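Local coordinates for 2-phospho-L-lactate guanylyltransferase (PDB 2I5E), which probably catalyses the GTP-dependent guanylylation of (2S)-2-phospholactate, releasing diphosphate, on the way to coenzyme F420, at residues 10-15 and 30-35. Residues are numbered along the deposited sequence; the frame is centred on the assembly and turned at random.
Sequences YKKAGA and EFVELM. With PEG (di(hydroxyethyl)ether), chain F.
Val-32 points from helix 25-45 at the loop 10-15 and is met there by Tyr-10, Lys-12 and Ala-15. In this GT-A-like nucleotidyltransferase the loop follows the first strand, 5-9, of the mixed sheet and leads on towards that helix, so the contact closes the first strand-loop-helix unit. Tyr-10 has CG anti to its backbone N (chi1 180°), and the ring slants obliquely across the valine: CE1 lies 3.6 Å from Val-32 CG1, and OH reaches on to 3.3 Å from Glu-33 CA. The other methyl of Val-32 is pressed against the loop, CG2 standing 3.5 Å from Ala-15 CB, tighter than usual for two carbons. Lys-12 through Ala-15 form a type II turn, with Gly-14 at positive phi, and the turn brings Ala-15 CB back to the helix.

Beside this apolar patch, Lys-12 stretches out fully extended and its NZ makes a salt bridge 2.5 Å long with Glu-33 OE1. An alanine at Lys-12 would probably leave the Glu-33 carboxylate without this charged mate and freer to turn. Glu-30 OE1 lies farther from the ammonium, at 5.9 Å, where its charge may still add to the attraction.

A di(hydroxyethyl)ether molecule, probably from the crystallisation liquor, bridges the two segments: its O1 accepts a weak hydrogen bond from Lys-11 N, and its O4 sits 2.7 Å from Val-32 O. In the salt bridge itself, NZ of Lys-12 meets OE1 of Glu-33 on the anti side, 32° out of the carboxylate plane.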
ATOM      1  N   TYR A  10      18.097  -4.041 -12.941  1.00 33.79           N
ATOM      2  CA  TYR A  10      17.377  -3.425 -14.065  1.00 33.27           C
ATOM      3  C   TYR A  10      17.658  -4.176 -15.384  1.00 34.84           C
ATOM      4  O   TYR A  10      18.805  -4.492 -15.696  1.00 35.70           O
ATOM      5  CB  TYR A  10      17.810  -1.967 -14.229  1.00 32.97           C
ATOM      6  CG  TYR A  10      17.147  -1.230 -15.343  1.00 33.40           C
ATOM      7  CD1 TYR A  10      15.748  -0.957 -15.303  1.00 27.88           C
ATOM      8  CD2 TYR A  10      17.894  -0.778 -16.466  1.00 32.41           C
ATOM      9  CE1 TYR A  10      15.117  -0.290 -16.306  1.00 30.65           C
ATOM     10  CE2 TYR A  10      17.246  -0.088 -17.493  1.00 31.50           C
ATOM     11  CZ  TYR A  10      15.862   0.164 -17.381  1.00 32.62           C
ATOM     12  OH  TYR A  10      15.202   0.817 -18.348  1.00 34.90           O
ATOM     13  N   LYS A  11      16.625  -4.431 -16.177  1.00 35.47           N
ATOM     14  CA  LYS A  11      16.794  -4.929 -17.554  1.00 37.45           C
ATOM     15  C   LYS A  11      15.724  -4.254 -18.382  1.00 36.90           C
ATOM     16  O   LYS A  11      14.521  -4.519 -18.176  1.00 36.56           O
ATOM     17  CB  LYS A  11      16.702  -6.488 -17.583  1.00 36.31           C
ATOM     18  CG  LYS A  11      16.466  -7.221 -18.956  1.00 39.71           C
ATOM     19  CD  LYS A  11      16.752  -8.778 -18.780  1.00 40.05           C
ATOM     20  CE  LYS A  11      16.384  -9.796 -19.906  1.00 40.14           C
ATOM     21  NZ  LYS A  11      16.701  -9.275 -21.218  1.00 42.28           N
ATOM     22  N   LYS A  12      16.133  -3.369 -19.292  1.00 35.76           N
ATOM     23  CA  LYS A  12      15.175  -2.719 -20.134  1.00 36.51           C
ATOM     24  C   LYS A  12      14.422  -3.685 -21.076  1.00 39.29           C
ATOM     25  O   LYS A  12      13.225  -3.509 -21.296  1.00 38.03           O
ATOM     26  CB  LYS A  12      15.841  -1.549 -20.909  1.00 36.71           C
ATOM     27  CG  LYS A  12      14.954  -0.880 -21.919  1.00 33.42           C
ATOM     28  CD  LYS A  12      15.554   0.421 -22.329  1.00 38.62           C
ATOM     29  CE  LYS A  12      14.940   0.902 -23.642  1.00 34.38           C
ATOM     30  NZ  LYS A  12      15.124   2.360 -23.597  1.00 37.93           N
ATOM     31  N   ALA A  13      15.097  -4.714 -21.622  1.00 40.65           N
ATOM     32  CA  ALA A  13      14.470  -5.530 -22.680  1.00 41.27           C
ATOM     33  C   ALA A  13      13.373  -6.499 -22.286  1.00 43.68           C
ATOM     34  O   ALA A  13      13.567  -7.358 -21.432  1.00 43.54           O
ATOM     35  CB  ALA A  13      15.531  -6.278 -23.455  1.00 42.81           C
ATOM     36  N   GLY A  14      12.222  -6.396 -22.960  1.00 45.56           N
ATOM     37  CA  GLY A  14      11.027  -7.136 -22.538  1.00 47.53           C
ATOM     38  C   GLY A  14      10.517  -6.830 -21.129  1.00 48.25           C
ATOM     39  O   GLY A  14       9.838  -7.662 -20.525  1.00 50.60           O
ATOM     40  N   ALA A  15      10.795  -5.626 -20.610  1.00 49.82           N
ATOM     41  CA  ALA A  15      10.917  -5.365 -19.142  1.00 47.74           C
ATOM     42  C   ALA A  15       9.817  -5.803 -18.189  1.00 48.36           C
ATOM     43  O   ALA A  15      10.160  -6.275 -17.030  1.00 50.49           O
ATOM     44  CB  ALA A  15      11.180  -3.933 -18.937  1.00 48.10           C
ATOM     45  N   GLU A  30      10.063   1.981 -22.840  1.00 39.50           N
ATOM     46  CA  GLU A  30      10.191   3.443 -22.517  1.00 40.67           C
ATOM     47  C   GLU A  30       9.761   3.830 -21.079  1.00 37.85           C
ATOM     48  O   GLU A  30      10.444   4.567 -20.410  1.00 38.54           O
ATOM     49  CB  GLU A  30       9.424   4.287 -23.528  1.00 41.34           C
ATOM     50  CG  GLU A  30      10.381   5.126 -24.342  1.00 50.65           C
ATOM     51  CD  GLU A  30      10.562   6.540 -23.837  1.00 58.02           C
ATOM     52  OE1 GLU A  30      11.287   6.764 -22.809  1.00 54.92           O
ATOM     53  OE2 GLU A  30       9.982   7.434 -24.556  1.00 63.57           O
ATOM     54  N   PHE A  31       8.605   3.331 -20.656  1.00 36.84           N
ATOM     55  CA  PHE A  31       8.083   3.525 -19.339  1.00 36.23           C
ATOM     56  C   PHE A  31       9.161   3.151 -18.305  1.00 36.76           C
ATOM     57  O   PHE A  31       9.629   3.957 -17.566  1.00 37.50           O
ATOM     58  CB  PHE A  31       6.838   2.630 -19.187  1.00 36.80           C
ATOM     59  CG  PHE A  31       6.093   2.852 -17.921  1.00 34.69           C
ATOM     60  CD1 PHE A  31       5.881   4.154 -17.454  1.00 33.07           C
ATOM     61  CD2 PHE A  31       5.606   1.778 -17.187  1.00 34.65           C
ATOM     62  CE1 PHE A  31       5.242   4.382 -16.308  1.00 32.81           C
ATOM     63  CE2 PHE A  31       4.915   1.998 -16.006  1.00 32.32           C
ATOM     64  CZ  PHE A  31       4.713   3.295 -15.580  1.00 33.83           C
ATOM     65  N   VAL A  32       9.575   1.893 -18.293  1.00 37.51           N
ATOM     66  CA  VAL A  32      10.597   1.364 -17.395  1.00 36.02           C
ATOM     67  C   VAL A  32      11.856   2.279 -17.295  1.00 34.46           C
ATOM     68  O   VAL A  32      12.360   2.615 -16.226  1.00 32.78           O
ATOM     69  CB  VAL A  32      10.829  -0.044 -17.990  1.00 38.33           C
ATOM     70  CG1 VAL A  32      12.249  -0.342 -18.444  1.00 34.42           C
ATOM     71  CG2 VAL A  32      10.037  -1.143 -17.243  1.00 36.19           C
ATOM     72  N   GLU A  33      12.339   2.734 -18.426  1.00 34.92           N
ATOM     73  CA  GLU A  33      13.478   3.676 -18.465  1.00 34.35           C
ATOM     74  C   GLU A  33      13.138   4.944 -17.714  1.00 32.59           C
ATOM     75  O   GLU A  33      13.923   5.444 -16.912  1.00 32.04           O
ATOM     76  CB  GLU A  33      13.817   4.052 -19.905  1.00 34.07           C
ATOM     77  CG  GLU A  33      14.999   5.062 -19.954  1.00 35.98           C
ATOM     78  CD  GLU A  33      15.565   5.212 -21.392  1.00 39.19           C
ATOM     79  OE1 GLU A  33      15.862   4.181 -22.022  1.00 38.60           O
ATOM     80  OE2 GLU A  33      15.711   6.379 -21.869  1.00 42.39           O
ATOM     81  N   LEU A  34      11.945   5.485 -17.959  1.00 33.74           N
ATOM     82  CA  LEU A  34      11.524   6.705 -17.151  1.00 34.43           C
ATOM     83  C   LEU A  34      11.470   6.389 -15.644  1.00 33.03           C
ATOM     84  O   LEU A  34      11.886   7.201 -14.824  1.00 32.23           O
ATOM     85  CB  LEU A  34      10.183   7.304 -17.639  1.00 31.37           C
ATOM     86  CG  LEU A  34      10.121   7.685 -19.095  1.00 36.69           C
ATOM     87  CD1 LEU A  34       8.737   8.133 -19.481  1.00 38.55           C
ATOM     88  CD2 LEU A  34      11.171   8.760 -19.415  1.00 38.04           C
HETATM   89  N   MSE A  35      10.953   5.214 -15.285  1.00 32.08           N
HETATM   90  CA  MSE A  35      10.883   4.828 -13.860  1.00 33.21           C
HETATM   91  C   MSE A  35      12.248   4.687 -13.276  1.00 33.79           C
HETATM   92  O   MSE A  35      12.470   5.188 -12.189  1.00 37.07           O
HETATM   93  CB  MSE A  35      10.064   3.575 -13.645  1.00 32.83           C
HETATM   94  CG  MSE A  35       8.573   3.870 -13.775  1.00 30.08           C
HETATM   95 SE   MSE A  35       7.508   2.407 -13.128  1.00 40.84          SE
HETATM   96  CE  MSE A  35       7.890   0.930 -14.406  1.00 34.91           C
TER
HETATM   97  C1  PEG F 306      13.462  -3.803 -15.275  1.00 50.02           C
HETATM   98  O1  PEG F 306      14.148  -4.773 -14.465  1.00 54.32           O
HETATM   99  C2  PEG F 306      12.042  -3.802 -14.742  1.00 53.33           C
HETATM  100  O2  PEG F 306      11.886  -2.730 -13.798  1.00 47.78           O
HETATM  101  C3  PEG F 306      11.567  -1.581 -14.585  1.00 43.04           C
HETATM  102  C4  PEG F 306      11.400  -0.346 -13.713  1.00 46.23           C
HETATM  103  O4  PEG F 306      11.970   0.866 -14.191  1.00 31.28           O